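Laccase (Botrytis aclada, PDB 3SQR) couples the one-electron oxidation of hydroquinone-type phenols to the reduction of dioxygen to water at copper centres, and probably helps to degrade lignin and detoxify its products. Local coordinates at residues A[145-148]-A[152-155]; A[368-373]-A[475-480]; A[281-286]-A[345-350]; A[212-217]-A[399-404]. All blocks are in the same frame, centred on the assembly; numbering follows the deposited sequence.

Interaction 1: residues A[145-148]-A[152-155]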
loop_
_atom_site.group_PDB
_atom_site.type_symbol
_atom_site.label_atom_id
_atom_site.label_comp_id
_atom_site.label_asym_id
_atom_site.label_seq_id
_atom_site.Cartn_x
_atom_site.Cartn_y
_atom_site.Cartn_z
ATOM N N CYS A 145 19.030 3.535 6.588
ATOM C CA CYS A 145 19.434 2.265 7.098
ATOM C C CYS A 145 18.252 1.770 7.962
ATOM O O CYS A 145 17.500 2.587 8.503
ATOM C CB CYS A 145 20.658 2.362 8.007
ATOM S SG CYS A 145 22.175 2.838 7.077
ATOM N N PRO A 146 18.189 0.464 8.157
ATOM C CA PRO A 146 17.229 -0.057 9.070
ATOM C C PRO A 146 17.443 0.473 10.471
ATOM O O PRO A 146 18.564 0.805 10.898
ATOM C CB PRO A 146 17.407 -1.552 8.973
ATOM C CG PRO A 146 18.095 -1.769 7.656
ATOM C CD PRO A 146 18.959 -0.623 7.535
ATOM N N ILE A 147 16.343 0.561 11.196
ATOM C CA ILE A 147 16.366 0.854 12.629
ATOM C C ILE A 147 16.775 -0.429 13.367
ATOM O O ILE A 147 16.097 -1.486 13.296
ATOM C CB ILE A 147 14.976 1.261 13.177
ATOM C CG1 ILE A 147 14.404 2.417 12.345
ATOM C CG2 ILE A 147 15.092 1.667 14.681
ATOM C CD1 ILE A 147 12.846 2.705 12.587
ATOM N N ALA A 148 17.916 -0.387 14.040
ATOM C CA ALA A 148 18.361 -1.568 14.707
ATOM C C ALA A 148 17.471 -1.897 15.918
ATOM O O ALA A 148 16.893 -0.997 16.490
ATOM C CB ALA A 148 19.849 -1.359 15.192
ATOM N N THR A 152 15.551 3.841 18.128
ATOM C CA THR A 152 14.416 4.673 17.785
ATOM C C THR A 152 14.760 5.610 16.632
ATOM O O THR A 152 15.849 6.215 16.608
ATOM C CB THR A 152 13.904 5.462 19.006
ATOM O OG1 THR A 152 13.533 4.512 20.022
ATOM C CG2 THR A 152 12.680 6.385 18.601
ATOM N N LEU A 153 13.799 5.761 15.705
ATOM C CA LEU A 153 13.910 6.733 14.665
ATOM C C LEU A 153 12.639 7.502 14.705
ATOM O O LEU A 153 11.604 6.880 14.648
ATOM C CB LEU A 153 14.031 6.087 13.306
ATOM C CG LEU A 153 14.123 7.049 12.135
ATOM C CD1 LEU A 153 15.169 8.223 12.262
ATOM C CD2 LEU A 153 14.316 6.200 10.850
ATOM N N THR A 154 12.778 8.823 14.757
ATOM C CA THR A 154 11.607 9.738 14.725
ATOM C C THR A 154 11.369 10.223 13.302
ATOM O O THR A 154 12.113 11.008 12.754
ATOM C CB THR A 154 11.794 10.894 15.693
ATOM O OG1 THR A 154 11.985 10.348 17.014
ATOM C CG2 THR A 154 10.528 11.855 15.665
ATOM N N TYR A 155 10.258 9.787 12.730
ATOM C CA TYR A 155 9.871 10.217 11.409
ATOM C C TYR A 155 9.112 11.517 11.545
ATOM O O TYR A 155 8.291 11.669 12.430
ATOM C CB TYR A 155 9.022 9.153 10.740
ATOM C CG TYR A 155 9.743 7.834 10.438
ATOM C CD1 TYR A 155 9.942 6.839 11.406
ATOM C CD2 TYR A 155 10.234 7.586 9.186
ATOM C CE1 TYR A 155 10.558 5.651 11.118
ATOM C CE2 TYR A 155 10.833 6.425 8.890
ATOM C CZ TYR A 155 11.027 5.443 9.829
ATOM O OH TYR A 155 11.634 4.250 9.464
#
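I147 reaches from the loop 145-148 onto L153 and Y155 of the strand that follows a short turn, and its branches share the work. Its CB points at the strand. From there the CG2 methyl lies against the start of the strand, 4.1 Å from the backbone N of T152, while CG1 passes 3.8 Å from CB of L153. CG1 stands anti to the carbonyl carbon (chi1 -53°) and the chain then runs on extended, carrying CD1 on toward L153 and Y155. This tip methyl rests 3.7 Å from CB of L153 and meets the tyrosine at its edge, near the ring plane, 3.7 Å from OH of Y155 and 4.0 Å from its CE1. The L153 side chain crosses I147 at about a right angle, with its CG over one face of the tyrosine ring. A beta-branched isoleucine suits this buried place because it lays two arms on the strand from one CB. The Y155 hydroxyl is satisfied by hydrogen bonds with Q144 OE1 and I123 N. Around this packing, strand 152-158 pairs with strand 107-114, whose V112 touches both I147 and Y155; helix 551-567 packs on L153 through I556 and T560, and is tied to the loop by the C145-C561 disulfide.

Interaction 2: residues A[368-373]-A[475-480]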
loop_
_atom_site.group_PDB
_atom_site.type_symbol
_atom_site.label_atom_id
_atom_site.label_comp_id
_atom_site.label_asym_id
_atom_site.label_seq_id
_atom_site.Cartn_x
_atom_site.Cartn_y
_atom_site.Cartn_z
ATOM N N CYS A 368 -8.152 -10.177 -12.055
ATOM C CA CYS A 368 -7.055 -9.586 -11.240
ATOM C C CYS A 368 -6.776 -8.164 -11.672
ATOM O O CYS A 368 -5.755 -7.607 -11.321
ATOM C CB CYS A 368 -5.802 -10.435 -11.299
ATOM S SG CYS A 368 -6.159 -12.180 -11.048
ATOM N N GLU A 369 -7.700 -7.600 -12.426
ATOM C CA GLU A 369 -7.567 -6.237 -12.919
ATOM C C GLU A 369 -7.715 -5.221 -11.811
ATOM O O GLU A 369 -8.223 -5.519 -10.690
ATOM C CB GLU A 369 -8.615 -5.963 -14.004
ATOM C CG GLU A 369 -8.454 -6.950 -15.117
ATOM C CD GLU A 369 -9.249 -6.621 -16.341
ATOM O OE1 GLU A 369 -9.811 -5.514 -16.460
ATOM O OE2 GLU A 369 -9.346 -7.544 -17.160
ATOM N N ASP A 370 -7.357 -3.993 -12.160
ATOM C CA ASP A 370 -7.773 -2.868 -11.373
ATOM C C ASP A 370 -9.170 -2.459 -11.856
ATOM O O ASP A 370 -9.681 -2.980 -12.892
ATOM C CB ASP A 370 -6.848 -1.657 -11.545
ATOM C CG ASP A 370 -5.467 -1.842 -10.902
ATOM O OD1 ASP A 370 -5.254 -2.782 -10.117
ATOM O OD2 ASP A 370 -4.606 -0.948 -11.114
ATOM N N GLU A 371 -9.756 -1.495 -11.148
ATOM C CA GLU A 371 -10.964 -0.833 -11.660
ATOM C C GLU A 371 -10.682 -0.262 -13.036
ATOM O O GLU A 371 -9.555 0.113 -13.360
ATOM C CB GLU A 371 -11.496 0.230 -10.702
ATOM C CG GLU A 371 -12.205 -0.326 -9.504
ATOM C CD GLU A 371 -13.486 -0.997 -9.884
ATOM O OE1 GLU A 371 -14.362 -0.296 -10.383
ATOM O OE2 GLU A 371 -13.611 -2.221 -9.686
ATOM N N PRO A 372 -11.724 -0.217 -13.868
ATOM C CA PRO A 372 -11.385 0.198 -15.234
ATOM C C PRO A 372 -10.876 1.648 -15.279
ATOM O O PRO A 372 -11.427 2.501 -14.603
ATOM C CB PRO A 372 -12.727 0.075 -15.972
ATOM C CG PRO A 372 -13.629 -0.696 -15.126
ATOM C CD PRO A 372 -13.141 -0.577 -13.702
ATOM N N VAL A 373 -9.893 1.938 -16.124
ATOM C CA VAL A 373 -9.389 3.310 -16.201
ATOM C C VAL A 373 -10.465 4.330 -16.438
ATOM O O VAL A 373 -10.441 5.430 -15.847
ATOM C CB VAL A 373 -8.238 3.468 -17.209
ATOM C CG1 VAL A 373 -6.975 2.731 -16.693
ATOM C CG2 VAL A 373 -8.632 2.961 -18.604
ATOM N N VAL A 475 -1.296 6.722 -17.766
ATOM C CA VAL A 475 -1.492 7.120 -19.170
ATOM C C VAL A 475 -1.889 5.917 -20.067
ATOM O O VAL A 475 -2.547 6.065 -21.100
ATOM C CB VAL A 475 -0.365 7.956 -19.698
ATOM C CG1 VAL A 475 -0.213 9.238 -18.717
ATOM C CG2 VAL A 475 0.944 7.225 -19.911
ATOM N N ALA A 476 -1.567 4.728 -19.604
ATOM C CA ALA A 476 -1.965 3.482 -20.281
ATOM C C ALA A 476 -1.849 2.325 -19.298
ATOM O O ALA A 476 -0.875 2.185 -18.564
ATOM C CB ALA A 476 -1.047 3.209 -21.485
ATOM N N GLN A 477 -2.823 1.459 -19.326
ATOM C CA GLN A 477 -2.741 0.249 -18.521
ATOM C C GLN A 477 -3.378 -0.785 -19.451
ATOM O O GLN A 477 -4.601 -0.866 -19.585
ATOM C CB GLN A 477 -3.504 0.472 -17.229
ATOM C CG GLN A 477 -3.499 -0.738 -16.322
ATOM C CD GLN A 477 -4.300 -0.556 -15.104
ATOM O OE1 GLN A 477 -5.475 -0.219 -15.141
ATOM N NE2 GLN A 477 -3.640 -0.776 -13.949
ATOM N N GLU A 478 -2.531 -1.488 -20.158
ATOM C CA GLU A 478 -2.937 -2.232 -21.337
ATOM C C GLU A 478 -2.516 -3.667 -21.285
ATOM O O GLU A 478 -1.350 -3.986 -20.948
ATOM C CB GLU A 478 -2.304 -1.597 -22.585
ATOM C CG GLU A 478 -2.745 -0.164 -22.824
ATOM C CD GLU A 478 -4.183 -0.012 -23.244
ATOM O OE1 GLU A 478 -4.679 -0.930 -23.910
ATOM O OE2 GLU A 478 -4.800 1.030 -22.901
ATOM N N THR A 479 -3.445 -4.511 -21.729
ATOM C CA THR A 479 -3.183 -5.933 -21.938
ATOM C C THR A 479 -2.804 -6.143 -23.397
ATOM O O THR A 479 -3.606 -6.590 -24.209
ATOM C CB THR A 479 -4.380 -6.759 -21.558
ATOM O OG1 THR A 479 -5.555 -6.278 -22.240
ATOM C CG2 THR A 479 -4.596 -6.613 -20.073
ATOM N N ASP A 480 -1.564 -5.791 -23.669
ATOM C CA ASP A 480 -0.953 -6.024 -24.971
ATOM C C ASP A 480 0.504 -5.749 -24.865
ATOM O O ASP A 480 1.022 -5.334 -23.807
ATOM C CB ASP A 480 -1.638 -5.195 -26.070
ATOM C CG ASP A 480 -1.627 -5.924 -27.467
ATOM O OD1 ASP A 480 -0.840 -6.885 -27.724
ATOM O OD2 ASP A 480 -2.404 -5.491 -28.319
HETATM O O HOH W 1 -6.891 -2.704 -14.913
HETATM O O HOH W 2 -7.043 1.466 -13.436
#
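A torsion about CA-CB near 180° (chi1 179°) and the extended chain beyond it send the amide of Q477 out to D370, while the D370 carboxylate, its CG set beside the backbone N, swings in to meet it. The glutamine stands on strand 472-478 of a cupredoxin-type beta domain, just after a classic beta bulge in which V475 and A476 both face A511. The loop 368-373 belongs to the long connection that leads from strand 344-348 to strand 387-398. NE2 of Q477 donates to OD2 of D370 at 3.0 Å, with an N-H...acceptor angle of 160°. The carboxylate and amide planes are 63° apart: OD2 lies in the amide plane, while NE2 comes from above the carboxylate plane, 53° out of it. Both ends have a second partner on strand 501-504, since OD2 also accepts from A503 N and NE2 also donates to A503 O, and this fixes which way round the amide is turned. Glutamine fits because it offers a donor and an acceptor at the end of a long arm. Its OE1 takes a hydrogen bond of 2.9 Å from one water, which also donates to the carbonyl O of E371, and a weak one from a second water that accepts from the backbone N of D370. Thus three peptide or side-chain groups of the loop are drawn to one amide. At the more exposed end of the contact, V373 slides past the glutamine in the opposite direction and places its CG1 methyl 3.7 Å from OE1 of Q477.

Interaction 3: residues A[281-286]-A[345-350]; sequences DNHTLT and GILRYD. With SO4 (sulfate ion), chain M.
H283 lies in an extended stretch just after N282, which takes a left-handed backbone conformation, and it faces both L347 on strand 345-348 and Y349, where the chain leaves that strand. The imidazole is held at both nitrogens. ND1 of H283 donates to the carbonyl O of D281 at 2.8 Å, almost straight at 173° and in the ring plane. NE2 of H283 and OH of Y349 share a very short hydrogen bond of 2.5 Å, in which either could be the donor. The rings meet rim to rim, planes 31° apart, neither over the other. L347 adds a CH-pi contact: a chi1 of 179° carries its isobutyl end out to the ring, and CD2 sits over one imidazole face, 3.9 Å from the centroid, where a branched aliphatic suits a flat aromatic surface. Facing the other way on the same strand, extended R348 binds a sulfate, probably from the crystallisation liquor, with NH2 2.8 Å from its O3 and NE bonded to both O3 and O4; K251 also holds the ion. The Y349 hydroxyl is further bonded to A319 N. With both ring nitrogens engaged, the rotation of the imidazole about CB-CG is set where two loops of this beta domain meet.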
loop_
_atom_site.group_PDB
_atom_site.type_symbol
_atom_site.label_atom_id
_atom_site.label_comp_id
_atom_site.label_asym_id
_atom_site.label_seq_id
_atom_site.Cartn_x
_atom_site.Cartn_y
_atom_site.Cartn_z
ATOM N N ASP A 281 -23.354 -7.387 -0.330
ATOM C CA ASP A 281 -24.564 -7.860 -0.992
ATOM C C ASP A 281 -25.686 -6.849 -0.858
ATOM O O ASP A 281 -25.946 -6.293 0.209
ATOM C CB ASP A 281 -25.042 -9.167 -0.377
ATOM C CG ASP A 281 -24.122 -10.311 -0.618
ATOM O OD1 ASP A 281 -23.084 -10.184 -1.332
ATOM O OD2 ASP A 281 -24.444 -11.388 -0.069
ATOM N N ASN A 282 -26.356 -6.640 -1.984
ATOM C CA ASN A 282 -27.519 -5.789 -2.101
ATOM C C ASN A 282 -27.248 -4.327 -1.782
ATOM O O ASN A 282 -28.166 -3.566 -1.578
ATOM C CB ASN A 282 -28.659 -6.329 -1.252
ATOM C CG ASN A 282 -30.004 -5.840 -1.724
ATOM O OD1 ASN A 282 -30.781 -5.368 -0.914
ATOM N ND2 ASN A 282 -30.274 -5.930 -3.052
ATOM N N HIS A 283 -25.961 -3.933 -1.799
ATOM C CA HIS A 283 -25.601 -2.536 -1.616
ATOM C C HIS A 283 -24.713 -2.082 -2.776
ATOM O O HIS A 283 -24.067 -2.872 -3.449
ATOM C CB HIS A 283 -24.918 -2.332 -0.245
ATOM C CG HIS A 283 -25.825 -2.499 0.939
ATOM N ND1 HIS A 283 -26.301 -3.724 1.366
ATOM C CD2 HIS A 283 -26.333 -1.584 1.794
ATOM C CE1 HIS A 283 -27.050 -3.539 2.440
ATOM N NE2 HIS A 283 -27.075 -2.253 2.726
ATOM N N THR A 284 -24.828 -0.802 -3.053
ATOM C CA THR A 284 -24.094 -0.139 -4.087
ATOM C C THR A 284 -22.971 0.647 -3.401
ATOM O O THR A 284 -23.117 1.267 -2.339
ATOM C CB THR A 284 -24.994 0.827 -4.860
ATOM O OG1 THR A 284 -26.027 0.043 -5.509
ATOM C CG2 THR A 284 -24.217 1.530 -5.930
ATOM N N LEU A 285 -21.838 0.547 -4.018
ATOM C CA LEU A 285 -20.703 1.331 -3.571
ATOM C C LEU A 285 -20.588 2.562 -4.436
ATOM O O LEU A 285 -20.501 2.426 -5.647
ATOM C CB LEU A 285 -19.437 0.496 -3.689
ATOM C CG LEU A 285 -19.415 -0.923 -3.118
ATOM C CD1 LEU A 285 -18.033 -1.554 -3.435
ATOM C CD2 LEU A 285 -19.673 -1.014 -1.618
ATOM N N THR A 286 -20.540 3.734 -3.838
ATOM C CA THR A 286 -20.192 4.946 -4.552
ATOM C C THR A 286 -18.707 5.247 -4.274
ATOM O O THR A 286 -18.343 5.622 -3.180
ATOM C CB THR A 286 -21.015 6.093 -4.145
ATOM O OG1 THR A 286 -22.382 5.816 -4.500
ATOM C CG2 THR A 286 -20.590 7.341 -4.904
ATOM N N GLY A 345 -17.265 -10.987 5.566
ATOM C CA GLY A 345 -17.705 -10.431 6.834
ATOM C C GLY A 345 -19.217 -10.258 6.780
ATOM O O GLY A 345 -19.850 -10.686 5.831
ATOM N N ILE A 346 -19.746 -9.652 7.814
ATOM C CA ILE A 346 -21.176 -9.486 7.991
ATOM C C ILE A 346 -21.535 -8.060 8.257
ATOM O O ILE A 346 -20.981 -7.387 9.173
ATOM C CB ILE A 346 -21.694 -10.346 9.209
ATOM C CG1 ILE A 346 -21.424 -11.812 8.991
ATOM C CG2 ILE A 346 -23.158 -10.092 9.401
ATOM C CD1 ILE A 346 -21.749 -12.699 10.231
ATOM N N LEU A 347 -22.475 -7.561 7.438
ATOM C CA LEU A 347 -23.130 -6.324 7.615
ATOM C C LEU A 347 -24.487 -6.596 8.297
ATOM O O LEU A 347 -25.201 -7.444 7.819
ATOM C CB LEU A 347 -23.418 -5.717 6.267
ATOM C CG LEU A 347 -24.151 -4.376 6.341
ATOM C CD1 LEU A 347 -23.238 -3.297 6.873
ATOM C CD2 LEU A 347 -24.654 -4.013 4.961
ATOM N N ARG A 348 -24.754 -5.904 9.386
ATOM C CA ARG A 348 -26.045 -6.021 10.138
ATOM C C ARG A 348 -26.712 -4.681 10.201
ATOM O O ARG A 348 -26.078 -3.651 10.485
ATOM C CB ARG A 348 -25.781 -6.502 11.537
ATOM C CG ARG A 348 -25.031 -7.812 11.601
ATOM C CD ARG A 348 -25.131 -8.334 13.010
ATOM N NE ARG A 348 -24.361 -9.514 13.251
ATOM C CZ ARG A 348 -24.658 -10.714 12.773
ATOM N NH1 ARG A 348 -25.721 -10.912 11.999
ATOM N NH2 ARG A 348 -23.879 -11.724 13.074
ATOM N N TYR A 349 -28.030 -4.669 9.986
ATOM C CA TYR A 349 -28.820 -3.467 10.256
ATOM C C TYR A 349 -29.363 -3.527 11.652
ATOM O O TYR A 349 -29.861 -2.531 12.183
ATOM C CB TYR A 349 -29.954 -3.345 9.244
ATOM C CG TYR A 349 -29.613 -2.715 7.904
ATOM C CD1 TYR A 349 -28.827 -3.389 6.974
ATOM C CD2 TYR A 349 -30.044 -1.438 7.580
ATOM C CE1 TYR A 349 -28.521 -2.829 5.766
ATOM C CE2 TYR A 349 -29.759 -0.873 6.332
ATOM C CZ TYR A 349 -28.981 -1.573 5.452
ATOM O OH TYR A 349 -28.677 -1.093 4.233
ATOM N N ASP A 350 -29.295 -4.699 12.245
ATOM C CA ASP A 350 -29.667 -4.855 13.622
ATOM C C ASP A 350 -28.527 -5.593 14.300
ATOM O O ASP A 350 -28.321 -6.794 14.095
ATOM C CB ASP A 350 -30.986 -5.641 13.710
ATOM C CG ASP A 350 -31.363 -5.993 15.143
ATOM O OD1 ASP A 350 -30.665 -5.563 16.090
ATOM O OD2 ASP A 350 -32.378 -6.722 15.313
HETATM S S SO4 M . -21.553 -9.791 15.772
HETATM O O1 SO4 M . -21.775 -10.476 17.036
HETATM O O2 SO4 M . -20.146 -9.374 15.732
HETATM O O3 SO4 M . -21.800 -10.681 14.650
HETATM O O4 SO4 M . -22.445 -8.621 15.701
#

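Interaction 4: residues A[212-217]-A[399-404]; sequences EIWDTA and TNYFTW. With NAG (2-acetamido-2-deoxy-beta-D-glucopyranose), chain B; BMA (beta-D-mannopyranose), chain C.
W214 turns the far edge of its indole toward the face of Y401, the one residue pair in contact between segments 212-217 and 399-404. The stack is edge-to-face (T-shaped): the six-membered ring of W214 and the phenol ring of Y401 have centroids 5.6 Å apart and planes inclined at 72°. The nearest atoms are CZ2 of W214 and CE1 of Y401, 4.1 Å from each other. Y401 reaches this place by putting CG between its backbone N and carbonyl carbon (chi1 52°), a crowded position that lifts the ring toward the helix. Long flat side chains suit the place because each bridges to the other by ring contact, while the indole N-H of W214 is satisfied by the carbonyl O of D576. S533 and W530 of helix 529-533 also pack against the indole. On the outer side of the helix D215 accepts a hydrogen bond from a glycan: O6 of the N-acetylglucosamine lies 2.9 Å from OD2 of D215. The same sugar oxygen sits at the edge of the W214 ring, near its plane. Beyond Y401 the chain enters strand 402-404, where F402 lays CE1 over one face of W404, whose indole in turn meets H463 and H531. Those histidines bind a copper ion together with C526, a cysteine-and-two-histidine set typical of the type 1 copper site in a multicopper oxidase.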
loop_
_atom_site.group_PDB
_atom_site.type_symbol
_atom_site.label_atom_id
_atom_site.label_comp_id
_atom_site.label_asym_id
_atom_site.label_seq_id
_atom_site.Cartn_x
_atom_site.Cartn_y
_atom_site.Cartn_z
ATOM N N GLU A 212 8.907 -17.943 8.052
ATOM C CA GLU A 212 9.066 -19.408 8.034
ATOM C C GLU A 212 8.835 -20.032 6.679
ATOM O O GLU A 212 9.286 -21.178 6.403
ATOM C CB GLU A 212 8.140 -20.022 9.070
ATOM C CG GLU A 212 8.599 -19.542 10.428
ATOM C CD GLU A 212 8.405 -20.498 11.552
ATOM O OE1 GLU A 212 7.308 -21.104 11.628
ATOM O OE2 GLU A 212 9.333 -20.552 12.410
ATOM N N ILE A 213 8.141 -19.311 5.806
ATOM C CA ILE A 213 7.759 -19.868 4.534
ATOM C C ILE A 213 8.467 -19.205 3.358
ATOM O O ILE A 213 8.233 -19.582 2.204
ATOM C CB ILE A 213 6.236 -19.880 4.389
ATOM C CG1 ILE A 213 5.633 -18.580 4.809
ATOM C CG2 ILE A 213 5.621 -20.885 5.411
ATOM C CD1 ILE A 213 4.114 -18.542 4.748
ATOM N N TRP A 214 9.318 -18.215 3.635
ATOM C CA TRP A 214 9.991 -17.489 2.564
ATOM C C TRP A 214 10.927 -18.417 1.795
ATOM O O TRP A 214 11.046 -18.338 0.569
ATOM C CB TRP A 214 10.775 -16.320 3.158
ATOM C CG TRP A 214 11.877 -15.758 2.348
ATOM C CD1 TRP A 214 13.192 -15.750 2.699
ATOM C CD2 TRP A 214 11.817 -15.158 1.042
ATOM N NE1 TRP A 214 13.938 -15.192 1.730
ATOM C CE2 TRP A 214 13.128 -14.800 0.695
ATOM C CE3 TRP A 214 10.801 -14.881 0.149
ATOM C CZ2 TRP A 214 13.440 -14.191 -0.515
ATOM C CZ3 TRP A 214 11.125 -14.307 -1.068
ATOM C CH2 TRP A 214 12.422 -13.918 -1.357
ATOM N N ASP A 215 11.626 -19.297 2.509
ATOM C CA ASP A 215 12.532 -20.199 1.773
ATOM C C ASP A 215 11.794 -21.104 0.780
ATOM O O ASP A 215 12.286 -21.364 -0.337
ATOM C CB ASP A 215 13.445 -20.985 2.743
ATOM C CG ASP A 215 14.455 -20.114 3.399
ATOM O OD1 ASP A 215 15.080 -19.280 2.716
ATOM O OD2 ASP A 215 14.663 -20.252 4.624
ATOM N N THR A 216 10.593 -21.550 1.122
ATOM C CA THR A 216 9.739 -22.243 0.137
ATOM C C THR A 216 9.242 -21.253 -0.918
ATOM O O THR A 216 9.318 -21.521 -2.122
ATOM C CB THR A 216 8.546 -22.896 0.780
ATOM O OG1 THR A 216 9.017 -23.781 1.802
ATOM C CG2 THR A 216 7.700 -23.653 -0.257
ATOM N N ALA A 217 8.765 -20.083 -0.459
ATOM C CA ALA A 217 8.135 -19.143 -1.406
ATOM C C ALA A 217 9.119 -18.743 -2.474
ATOM O O ALA A 217 8.776 -18.614 -3.636
ATOM C CB ALA A 217 7.569 -17.886 -0.685
ATOM N N THR A 399 18.622 -17.520 -9.510
ATOM C CA THR A 399 19.999 -17.422 -9.071
ATOM C C THR A 399 20.142 -18.413 -7.909
ATOM O O THR A 399 20.156 -19.626 -8.133
ATOM C CB THR A 399 20.348 -15.951 -8.742
ATOM O OG1 THR A 399 19.456 -15.469 -7.735
ATOM C CG2 THR A 399 20.242 -15.069 -10.030
ATOM N N ASN A 400 20.161 -17.913 -6.681
ATOM C CA ASN A 400 19.993 -18.747 -5.526
ATOM C C ASN A 400 18.539 -19.178 -5.378
ATOM O O ASN A 400 18.234 -20.166 -4.701
ATOM C CB ASN A 400 20.445 -17.987 -4.280
ATOM C CG ASN A 400 21.920 -17.642 -4.324
ATOM O OD1 ASN A 400 22.699 -18.241 -5.079
ATOM N ND2 ASN A 400 22.322 -16.671 -3.498
ATOM N N TYR A 401 17.636 -18.400 -5.973
ATOM C CA TYR A 401 16.210 -18.666 -5.818
ATOM C C TYR A 401 15.570 -17.830 -6.908
ATOM O O TYR A 401 16.298 -17.206 -7.672
ATOM C CB TYR A 401 15.750 -18.308 -4.415
ATOM C CG TYR A 401 16.115 -16.908 -3.944
ATOM C CD1 TYR A 401 15.351 -15.802 -4.327
ATOM C CD2 TYR A 401 17.245 -16.684 -3.123
ATOM C CE1 TYR A 401 15.681 -14.524 -3.921
ATOM C CE2 TYR A 401 17.571 -15.416 -2.684
ATOM C CZ TYR A 401 16.773 -14.322 -3.100
ATOM O OH TYR A 401 17.111 -13.059 -2.691
ATOM N N PHE A 402 14.249 -17.892 -7.019
ATOM C CA PHE A 402 13.504 -17.234 -8.084
ATOM C C PHE A 402 13.609 -15.734 -7.862
ATOM O O PHE A 402 13.308 -15.252 -6.790
ATOM C CB PHE A 402 12.040 -17.631 -8.015
ATOM C CG PHE A 402 11.216 -17.131 -9.131
ATOM C CD1 PHE A 402 10.660 -15.850 -9.095
ATOM C CD2 PHE A 402 10.930 -17.947 -10.207
ATOM C CE1 PHE A 402 9.880 -15.391 -10.132
ATOM C CE2 PHE A 402 10.144 -17.490 -11.246
ATOM C CZ PHE A 402 9.627 -16.189 -11.202
ATOM N N THR A 403 14.016 -15.020 -8.889
ATOM C CA THR A 403 14.132 -13.580 -8.824
ATOM C C THR A 403 13.395 -12.996 -10.012
ATOM O O THR A 403 13.364 -13.599 -11.081
ATOM C CB THR A 403 15.563 -13.067 -8.879
ATOM O OG1 THR A 403 16.151 -13.385 -10.153
ATOM C CG2 THR A 403 16.422 -13.640 -7.779
ATOM N N TRP A 404 12.829 -11.809 -9.807
ATOM C CA TRP A 404 12.322 -10.965 -10.884
ATOM C C TRP A 404 13.424 -10.003 -11.315
ATOM O O TRP A 404 14.198 -9.524 -10.463
ATOM C CB TRP A 404 11.093 -10.154 -10.419
ATOM C CG TRP A 404 9.992 -10.981 -9.884
ATOM C CD1 TRP A 404 9.799 -11.302 -8.593
ATOM C CD2 TRP A 404 8.993 -11.690 -10.632
ATOM N NE1 TRP A 404 8.703 -12.113 -8.468
ATOM C CE2 TRP A 404 8.187 -12.377 -9.698
ATOM C CE3 TRP A 404 8.713 -11.824 -12.001
ATOM C CZ2 TRP A 404 7.137 -13.182 -10.064
ATOM C CZ3 TRP A 404 7.633 -12.622 -12.364
ATOM C CH2 TRP A 404 6.861 -13.291 -11.401
HETATM C C1 NAG B . 13.740 -16.761 10.176
HETATM C C2 NAG B . 12.769 -17.873 10.472
HETATM C C3 NAG B . 13.382 -19.226 10.163
HETATM C C4 NAG B . 14.075 -19.212 8.786
HETATM C C5 NAG B . 14.991 -18.025 8.657
HETATM C C6 NAG B . 15.735 -17.874 7.317
HETATM C C7 NAG B . 11.207 -17.482 12.318
HETATM C C8 NAG B . 11.023 -17.509 13.822
HETATM N N2 NAG B . 12.402 -17.800 11.883
HETATM O O3 NAG B . 12.318 -20.123 10.153
HETATM O O4 NAG B . 14.850 -20.391 8.590
HETATM O O5 NAG B . 14.169 -16.867 8.856
HETATM O O6 NAG B . 14.769 -17.892 6.312
HETATM O O7 NAG B . 10.320 -17.225 11.548
HETATM C C1 BMA C . 14.212 -21.230 7.628
HETATM C C2 BMA C . 15.277 -22.233 7.175
HETATM C C3 BMA C . 14.570 -23.278 6.337
HETATM C C4 BMA C . 13.359 -23.930 6.996
HETATM C C5 BMA C . 12.363 -22.938 7.649
HETATM C C6 BMA C . 11.574 -23.483 8.864
HETATM O O2 BMA C . 15.846 -22.768 8.354
HETATM O O3 BMA C . 15.550 -24.217 5.939
HETATM O O4 BMA C . 12.673 -24.627 5.990
HETATM O O5 BMA C . 13.106 -21.864 8.222
HETATM O O6 BMA C . 10.772 -24.656 8.851
#

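Interactions 1 and 3 are buried, but in different ways: interaction 1 is mainly aliphatic packing, with no hydrogen bond between its segments, whereas interaction 3 places a short polar bond beside a methyl over a ring. Interactions 2 and 4 are only partly buried; one relies on an amide, a carboxylate and bridging waters, the other on an aromatic edge-to-face pair. These two also reach the same six-stranded sheet, through strands 472-478 and 402-406, although their centres are about 28 Å apart. Interaction 1 lies on the opposite side of the chain's centre from interactions 2 and 3. Interaction 4 adjoins the attached glycan, and interaction 3 a sulfate held by an arginine.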